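Local coordinates for nitrogen regulatory PII-like protein (Bacillus subtilis subsp. subtilis, PDB 4R25) that acts as a PII-family regulator of nitrogen homeostasis and is needed for full induction of the nrgAB operon when ammonium is scarce, at the interface of chains A and B. Coordinates in Å, arbitrary orientation; residue numbers count along the deposited sequence, not the author numbering. Chains: chain A/B, Nitrogen regulatory PII-like protein.

The interface of chains A and B. Residues chain A 5, 66, 98, 100-101, 114; chain B 92, 94, 96.
B:Phe94 pushes its ring into a cleft of chain A lined by A:Val66 and A:Thr101. Methyl CG2 of A:Val66 sits over one face, towards the outer part of the ring, 3.4 Å from CE1 of B:Phe94. A:Thr101 comes from the other side of the ring plane, its methyl CG2 beyond the CD1-CE1 edge and 3.5 Å from CE1 of B:Phe94. The two side chains run alongside, pointing the same way. At chi1 -53°, A:Thr101 turns its hydroxyl OG1 towards CD1, nearer the ring plane, while the methyl stands well off that plane, opposite A:Val66.

B:Tyr96 reaches across to A:Ile98 and A:Lys5. Methylene CG1 of A:Ile98 lies above the ring plane, outside the rim, 3.7 Å from CE2 of B:Tyr96. The aliphatic chain of A:Lys5 crosses the phenol roughly at right angles, bending at chi3 (-144°), and its CD, CE and NZ gather round the hydroxyl, CD lying 3.3 Å from OH of B:Tyr96. CE and NZ lie beyond the hydroxyl end, on the opposite side of the ring plane from CG1 of A:Ile98. Cut back to an alanine, the side chain would probably no longer pack about the hydroxyl end of B:Tyr96, leaving a gap there and the phenol freer to move. A:Lys5 also belongs to a zinc site with A:Glu7 and A:Glu64.

Beside the rings, the C-terminal carboxylate of A:Leu114 comes up to the alkyl chain of B:Lys92, OXT lying 3.8 Å from CE, a van der Waals approach and not a salt bridge. Within chain A, the side-chain OD1 of A:Asn100 accepts a hydrogen bond from the backbone N of A:Thr101, the donor standing well above the carbonyl plane.

The side chains of B:Lys92, B:Phe94 and B:Tyr96, alternate residues of strand 92-97, point towards chain A. That strand pairs antiparallel with strand 100-103 at A:Thr101 and B:Phe94, joining sheets of neighbouring subunits in the trimer typical of PII proteins; strands 4-10 and 51-67 supply A:Lys5 and A:Val66.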
loop_
_atom_site.group_PDB
_atom_site.type_symbol
_atom_site.label_atom_id
_atom_site.label_comp_id
_atom_site.label_asym_id
_atom_site.label_seq_id
_atom_site.Cartn_x
_atom_site.Cartn_y
_atom_site.Cartn_z
ATOM N N LYS A 5 4.534 8.886 -4.279
ATOM C CA LYS A 5 3.315 8.125 -4.429
ATOM C C LYS A 5 2.175 8.908 -3.810
ATOM O O LYS A 5 2.223 9.273 -2.635
ATOM C CB LYS A 5 3.441 6.760 -3.764
ATOM C CG LYS A 5 2.184 5.899 -3.877
ATOM C CD LYS A 5 2.158 4.886 -2.757
ATOM C CE LYS A 5 1.569 3.565 -3.200
ATOM N NZ LYS A 5 1.786 2.526 -2.150
ATOM N N VAL A 66 1.819 7.408 -9.047
ATOM C CA VAL A 66 3.220 7.733 -8.844
ATOM C C VAL A 66 3.564 8.891 -9.758
ATOM O O VAL A 66 3.101 8.942 -10.890
ATOM C CB VAL A 66 4.125 6.533 -9.150
ATOM C CG1 VAL A 66 5.597 6.904 -8.958
ATOM C CG2 VAL A 66 3.741 5.358 -8.265
ATOM N N ILE A 98 9.312 8.022 -2.649
ATOM C CA ILE A 98 9.719 6.750 -3.237
ATOM C C ILE A 98 11.226 6.720 -3.458
ATOM O O ILE A 98 11.777 7.597 -4.112
ATOM C CB ILE A 98 9.056 6.517 -4.588
ATOM C CG1 ILE A 98 7.541 6.410 -4.443
ATOM C CG2 ILE A 98 9.599 5.251 -5.227
ATOM C CD1 ILE A 98 6.844 6.139 -5.747
ATOM N N ASN A 100 12.853 4.660 -5.327
ATOM C CA ASN A 100 13.165 4.325 -6.713
ATOM C C ASN A 100 11.993 3.695 -7.463
ATOM O O ASN A 100 11.079 3.143 -6.860
ATOM C CB ASN A 100 14.400 3.408 -6.772
ATOM C CG ASN A 100 14.959 3.244 -8.190
ATOM O OD1 ASN A 100 14.541 3.920 -9.130
ATOM N ND2 ASN A 100 15.918 2.344 -8.337
ATOM N N THR A 101 12.031 3.804 -8.784
ATOM C CA THR A 101 11.060 3.166 -9.654
ATOM C C THR A 101 11.790 2.470 -10.791
ATOM O O THR A 101 12.823 2.933 -11.258
ATOM C CB THR A 101 10.092 4.182 -10.262
ATOM O OG1 THR A 101 9.514 4.968 -9.216
ATOM C CG2 THR A 101 8.986 3.473 -11.043
ATOM N N LEU A 114 8.881 6.110 -15.238
ATOM C CA LEU A 114 7.462 6.443 -15.174
ATOM C C LEU A 114 6.848 6.658 -16.558
ATOM O O LEU A 114 7.349 7.422 -17.389
ATOM C CB LEU A 114 7.227 7.655 -14.262
ATOM C CG LEU A 114 7.639 7.431 -12.812
ATOM C CD1 LEU A 114 7.289 8.613 -11.922
ATOM C CD2 LEU A 114 6.954 6.189 -12.321
ATOM O OXT LEU A 114 5.823 6.042 -16.872
ATOM N N LYS B 92 5.690 -2.206 -13.286
ATOM C CA LYS B 92 6.722 -1.393 -12.659
ATOM C C LYS B 92 7.085 -1.934 -11.279
ATOM O O LYS B 92 6.450 -2.855 -10.767
ATOM C CB LYS B 92 6.266 0.067 -12.551
ATOM C CG LYS B 92 5.718 0.651 -13.854
ATOM C CD LYS B 92 5.835 2.170 -13.882
ATOM C CE LYS B 92 5.118 2.767 -15.086
ATOM N NZ LYS B 92 3.646 2.531 -15.023
ATOM N N PHE B 94 8.318 -0.440 -7.389
ATOM C CA PHE B 94 8.558 0.717 -6.545
ATOM C C PHE B 94 9.262 0.335 -5.250
ATOM O O PHE B 94 8.931 -0.668 -4.622
ATOM C CB PHE B 94 7.240 1.441 -6.258
ATOM C CG PHE B 94 6.410 1.689 -7.487
ATOM C CD1 PHE B 94 6.674 2.768 -8.313
ATOM C CD2 PHE B 94 5.376 0.837 -7.823
ATOM C CE1 PHE B 94 5.910 3.001 -9.449
ATOM C CE2 PHE B 94 4.612 1.062 -8.957
ATOM C CZ PHE B 94 4.876 2.145 -9.768
ATOM N N TYR B 96 10.471 1.583 -1.360
ATOM C CA TYR B 96 10.195 2.486 -0.252
ATOM C C TYR B 96 11.052 2.176 0.967
ATOM O O TYR B 96 11.338 1.018 1.261
ATOM C CB TYR B 96 8.750 2.342 0.214
ATOM C CG TYR B 96 7.698 2.550 -0.831
ATOM C CD1 TYR B 96 7.211 1.481 -1.560
ATOM C CD2 TYR B 96 7.157 3.808 -1.063
ATOM C CE1 TYR B 96 6.235 1.651 -2.512
ATOM C CE2 TYR B 96 6.168 3.995 -2.017
ATOM C CZ TYR B 96 5.712 2.909 -2.741
ATOM O OH TYR B 96 4.732 3.077 -3.698
#